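Local coordinates for antifreeze protein (Leucosporidium, PDB 3UYU) that binds to the surface of ice crystals and inhibits their growth, conferring freeze tolerance on an Arctic yeast, at residues G21-P26 / E212-K217; T45-T50 / S60-G65. The protein carries 2 engineered substitutions. All blocks are in the same frame, centred on the assembly; numbering follows the deposited sequence.

Contact 1: G21-P26 / E212-K217; sequences GISSVP and EVALQK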
loop_
_atom_site.group_PDB
_atom_site.type_symbol
_atom_site.label_atom_id
_atom_site.label_comp_id
_atom_site.label_asym_id
_atom_site.label_seq_id
_atom_site.Cartn_x
_atom_site.Cartn_y
_atom_site.Cartn_z
ATOM N N GLY A 21 15.609 7.929 10.728
ATOM C CA GLY A 21 16.059 7.254 11.946
ATOM C C GLY A 21 15.093 7.342 13.113
ATOM O O GLY A 21 14.159 8.158 13.078
ATOM N N ILE A 22 15.334 6.465 14.086
ATOM C CA ILE A 22 14.578 6.530 15.368
ATOM C C ILE A 22 15.588 6.340 16.457
ATOM O O ILE A 22 16.359 5.378 16.398
ATOM C CB ILE A 22 13.505 5.450 15.434
ATOM C CG1 ILE A 22 12.470 5.601 14.277
ATOM C CG2 ILE A 22 12.691 5.475 16.853
ATOM C CD1 ILE A 22 11.623 4.293 14.122
ATOM N N SER A 23 15.601 7.230 17.478
ATOM C CA SER A 23 16.539 7.034 18.609
ATOM C C SER A 23 15.745 6.903 19.907
ATOM O O SER A 23 14.612 7.400 19.951
ATOM C CB SER A 23 17.447 8.265 18.773
ATOM O OG SER A 23 16.723 9.486 18.915
ATOM N N SER A 24 16.315 6.248 20.916
ATOM C CA SER A 24 15.664 6.211 22.208
ATOM C C SER A 24 16.724 6.453 23.278
ATOM O O SER A 24 17.798 5.777 23.277
ATOM C CB SER A 24 15.087 4.814 22.413
ATOM O OG SER A 24 14.496 4.734 23.737
ATOM N N VAL A 25 16.401 7.384 24.181
ATOM C CA VAL A 25 17.047 7.306 25.490
ATOM C C VAL A 25 16.255 6.293 26.413
ATOM O O VAL A 25 15.074 6.523 26.695
ATOM C CB VAL A 25 17.410 8.676 26.103
ATOM C CG1 VAL A 25 17.435 9.912 25.203
ATOM C CG2 VAL A 25 17.577 8.691 27.584
ATOM N N PRO A 26 16.856 5.172 26.814
ATOM C CA PRO A 26 16.054 4.082 27.460
ATOM C C PRO A 26 15.672 4.431 28.906
ATOM O O PRO A 26 16.399 5.224 29.542
ATOM C CB PRO A 26 16.958 2.822 27.422
ATOM C CG PRO A 26 18.348 3.393 26.983
ATOM C CD PRO A 26 18.284 4.816 26.589
ATOM N N GLU A 212 13.335 12.203 11.219
ATOM C CA GLU A 212 13.775 11.428 12.414
ATOM C C GLU A 212 12.786 11.551 13.581
ATOM O O GLU A 212 12.142 12.592 13.762
ATOM C CB GLU A 212 15.136 12.047 12.867
ATOM C CG GLU A 212 15.728 11.488 14.143
ATOM C CD GLU A 212 16.664 10.302 13.914
ATOM O OE1 GLU A 212 17.043 10.103 12.730
ATOM O OE2 GLU A 212 17.038 9.591 14.906
ATOM N N VAL A 213 12.734 10.484 14.351
ATOM C CA VAL A 213 11.942 10.460 15.625
ATOM C C VAL A 213 12.879 10.208 16.791
ATOM O O VAL A 213 13.661 9.250 16.775
ATOM C CB VAL A 213 10.827 9.374 15.572
ATOM C CG1 VAL A 213 10.102 9.247 16.967
ATOM C CG2 VAL A 213 9.867 9.688 14.446
ATOM N N ALA A 214 12.862 11.118 17.780
ATOM C CA ALA A 214 13.636 10.897 18.971
ATOM C C ALA A 214 12.722 10.646 20.180
ATOM O O ALA A 214 11.810 11.470 20.457
ATOM C CB ALA A 214 14.538 12.106 19.229
ATOM N N LEU A 215 12.961 9.527 20.857
ATOM C CA LEU A 215 12.175 9.137 22.051
ATOM C C LEU A 215 13.076 9.369 23.274
ATOM O O LEU A 215 14.232 8.943 23.269
ATOM C CB LEU A 215 11.836 7.687 22.008
ATOM C CG LEU A 215 11.020 7.369 20.735
ATOM C CD1 LEU A 215 10.857 5.924 20.803
ATOM C CD2 LEU A 215 9.655 8.167 20.598
ATOM N N GLN A 216 12.531 9.988 24.306
ATOM C CA GLN A 216 13.257 10.153 25.602
ATOM C C GLN A 216 12.406 9.463 26.696
ATOM O O GLN A 216 11.408 10.045 27.186
ATOM C CB GLN A 216 13.439 11.639 25.860
ATOM C CG GLN A 216 14.364 12.356 24.932
ATOM C CD GLN A 216 14.386 13.876 25.099
ATOM O OE1 GLN A 216 13.810 14.470 26.051
ATOM N NE2 GLN A 216 15.051 14.549 24.150
ATOM N N LYS A 217 12.746 8.220 27.013
ATOM C CA LYS A 217 12.006 7.442 28.047
ATOM C C LYS A 217 10.493 7.568 27.771
ATOM O O LYS A 217 9.657 7.903 28.646
ATOM C CB LYS A 217 12.333 7.960 29.475
ATOM C CG LYS A 217 13.764 7.800 29.773
ATOM C CD LYS A 217 14.054 8.040 31.264
ATOM C CE LYS A 217 15.532 8.039 31.557
ATOM N NZ LYS A 217 15.882 6.647 31.800
HETATM O O HOH W 1 16.462 9.943 21.768
#
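Lys217 reaches across to Pro26, just beyond the end of strand 21-25, and gives its ammonium to a backbone carbonyl, NZ standing 2.7 Å from Pro26 O, in the carbonyl plane and on a lone pair. The chain runs extended through CE and then bends (chi4 -87°), which turns NZ onto that oxygen. Behind it the two backbones are joined by five bonds in parallel register, Ser23 facing Ala214 and Ser24 facing Leu215. Strand 21-25 gives Ser23 N to Val213 O at 2.9 Å and Val25 N to Leu215 O at 2.8 Å; its own carbonyls on Gly21, Ser23 and Val25 take the amides of Val213, Leu215 and Lys217. A water ties Ser23 OG to Leu215 O, 2.9 Å from that carbonyl oxygen, which therefore accepts two bonds. On the same face Ser23 OG rests against Ala214 CB at 3.4 Å, and further along Val25 CG1 meets Gln216 CG. At the other end the Glu212 chain bends at chi2 (90°) and lays its carboxylate over the backbone of Gly21, OE1 coming within 3.1 Å of Gly21 CA. Ala214 is inferred to be an ice-binding position, consistent with the face carrying Ser23 and Ala214 in this right-handed beta-helix being turned to ice. The other face is mostly apolar, carrying Ile22, Val213 and Leu215 with Ser24, whose OG bonds to Ser28; Ile22 CG1 lies 4.3 Å from Val213 CB. Strand 44-45 continues the parallel sheet beyond 21-25 and strand 195-197 beyond 212-216, while Ile16 of strand 16-18 packs against Ile22, Val213 and Leu215 from within.

Contact 2: T45-T50 / S60-G65; sequences TGFGLT and SPQVTG
Phe47 and Ser60 meet in the right-handed beta-helix where the loop after strand 44-45 folds against a type I beta turn that runs from Ser60 to Val63. The serine hydroxyl approaches the phenylalanine twice. It donates to Phe47 O at 2.7 Å, in the carbonyl plane and on a lone pair, and it also sits in the plane of the ring at its edge, 3.8 Å from Phe47 CD1. Ser60 OG lies anti to its own backbone N (chi1 170°), and from there it also accepts Gln62 N at 3.0 Å. That second bond makes an ST turn, so one buried hydroxyl both braces its own turn and grips the facing loop. The Phe47 and Val63 side chains lie at a slant to one another: Val63 CG2 comes to 3.8 Å from Phe47 CE1, obliquely to the ring. Both side chains also touch Ile34 of strand 34-36, so this pair belongs to the apolar interior, and Phe47 further touches Ile22 and Ser24 of strand 21-25. Gly46 and Gly48, both with positive phi, flank Phe47 in this loop. Within the facing turn, Val63 N donates to Ser60 O at 3.0 Å, the bond that closes the beta turn.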
loop_
_atom_site.group_PDB
_atom_site.type_symbol
_atom_site.label_atom_id
_atom_site.label_comp_id
_atom_site.label_asym_id
_atom_site.label_seq_id
_atom_site.Cartn_x
_atom_site.Cartn_y
_atom_site.Cartn_z
ATOM N N THR A 45 18.683 3.653 16.981
ATOM C CA THR A 45 19.724 3.743 18.021
ATOM C C THR A 45 19.054 3.725 19.393
ATOM O O THR A 45 17.967 4.315 19.573
ATOM C CB THR A 45 20.626 5.035 17.896
ATOM O OG1 THR A 45 19.858 6.235 17.954
ATOM C CG2 THR A 45 21.431 5.025 16.560
ATOM N N GLY A 46 19.745 3.087 20.344
ATOM C CA GLY A 46 19.361 3.056 21.750
ATOM C C GLY A 46 18.402 1.960 22.091
ATOM O O GLY A 46 17.899 1.908 23.233
ATOM N N PHE A 47 18.177 1.020 21.157
ATOM C CA PHE A 47 17.225 -0.071 21.347
ATOM C C PHE A 47 17.807 -1.403 21.734
ATOM O O PHE A 47 17.093 -2.332 22.112
ATOM C CB PHE A 47 16.272 -0.258 20.080
ATOM C CG PHE A 47 15.240 0.830 19.918
ATOM C CD1 PHE A 47 13.989 0.682 20.465
ATOM C CD2 PHE A 47 15.524 1.991 19.209
ATOM C CE1 PHE A 47 13.028 1.679 20.270
ATOM C CE2 PHE A 47 14.617 3.000 18.997
ATOM C CZ PHE A 47 13.313 2.843 19.578
ATOM N N GLY A 48 19.132 -1.580 21.606
ATOM C CA GLY A 48 19.643 -2.934 21.823
ATOM C C GLY A 48 19.051 -4.026 20.953
ATOM O O GLY A 48 18.604 -5.059 21.472
ATOM N N LEU A 49 19.002 -3.763 19.623
ATOM C CA LEU A 49 18.423 -4.687 18.651
ATOM C C LEU A 49 19.103 -6.034 18.615
ATOM O O LEU A 49 20.337 -6.098 18.674
ATOM C CB LEU A 49 18.527 -4.088 17.236
ATOM C CG LEU A 49 17.854 -2.736 17.064
ATOM C CD1 LEU A 49 18.051 -2.240 15.632
ATOM C CD2 LEU A 49 16.359 -2.926 17.389
ATOM N N THR A 50 18.308 -7.095 18.579
ATOM C CA THR A 50 18.742 -8.462 18.308
ATOM C C THR A 50 18.024 -8.900 17.007
ATOM O O THR A 50 16.793 -8.850 16.894
ATOM C CB THR A 50 18.350 -9.449 19.499
ATOM O OG1 THR A 50 19.030 -9.071 20.704
ATOM C CG2 THR A 50 18.718 -10.897 19.167
ATOM N N SER A 60 13.564 -5.726 20.439
ATOM C CA SER A 60 14.114 -4.902 21.549
ATOM C C SER A 60 13.207 -5.043 22.782
ATOM O O SER A 60 12.001 -5.087 22.642
ATOM C CB SER A 60 14.067 -3.455 21.200
ATOM O OG SER A 60 14.380 -2.627 22.327
ATOM N N PRO A 61 13.781 -5.063 24.002
ATOM C CA PRO A 61 12.935 -5.113 25.185
ATOM C C PRO A 61 12.002 -3.904 25.246
ATOM O O PRO A 61 10.946 -4.020 25.904
ATOM C CB PRO A 61 13.950 -5.096 26.357
ATOM C CG PRO A 61 15.205 -5.722 25.747
ATOM C CD PRO A 61 15.223 -5.128 24.334
ATOM N N GLN A 62 12.338 -2.791 24.572
ATOM C CA GLN A 62 11.540 -1.584 24.591
ATOM C C GLN A 62 10.391 -1.596 23.598
ATOM O O GLN A 62 9.651 -0.662 23.632
ATOM C CB GLN A 62 12.392 -0.371 24.310
ATOM C CG GLN A 62 13.511 -0.143 25.414
ATOM C CD GLN A 62 14.492 0.910 24.960
ATOM O OE1 GLN A 62 15.704 0.537 24.563
ATOM N NE2 GLN A 62 14.112 2.134 24.918
ATOM N N VAL A 63 10.295 -2.610 22.730
ATOM C CA VAL A 63 9.240 -2.594 21.672
ATOM C C VAL A 63 8.493 -3.892 21.842
ATOM O O VAL A 63 9.041 -5.005 21.847
ATOM C CB VAL A 63 9.874 -2.532 20.278
ATOM C CG1 VAL A 63 8.791 -2.662 19.141
ATOM C CG2 VAL A 63 10.572 -1.222 20.068
ATOM N N THR A 64 7.160 -3.782 22.003
ATOM C CA THR A 64 6.309 -4.951 21.974
ATOM C C THR A 64 5.765 -5.076 20.532
ATOM O O THR A 64 4.839 -4.368 20.156
ATOM C CB THR A 64 5.181 -4.860 23.041
ATOM O OG1 THR A 64 5.806 -4.820 24.335
ATOM C CG2 THR A 64 4.364 -6.134 22.978
ATOM N N GLY A 65 6.483 -5.894 19.746
ATOM C CA GLY A 65 6.245 -5.964 18.282
ATOM C C GLY A 65 7.578 -6.165 17.622
ATOM O O GLY A 65 8.501 -6.743 18.229
#

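Contact 2 is nested along the chain inside the long excursion that contact 1 closes, since 45-50 and 60-65 both fall between 21-26 and 212-217. Their centres are about 11 Å apart, on the same side of the chain's centre. Strand 44-45 lies next to 21-25, at the edge of the seven-stranded parallel sheet within this chain, and Ser24 N probably bonds to Thr45 O, 2.9 Å away. Thr45 OG1 also packs on Ser23 CB at 3.3 Å. Two inferred ice-binding positions, Thr45 and Ala214, thus lie on strands flanking 21-25. Residues from the chain's early and late parts are thereby neighbours in one parallel sheet, which probably presents them to ice.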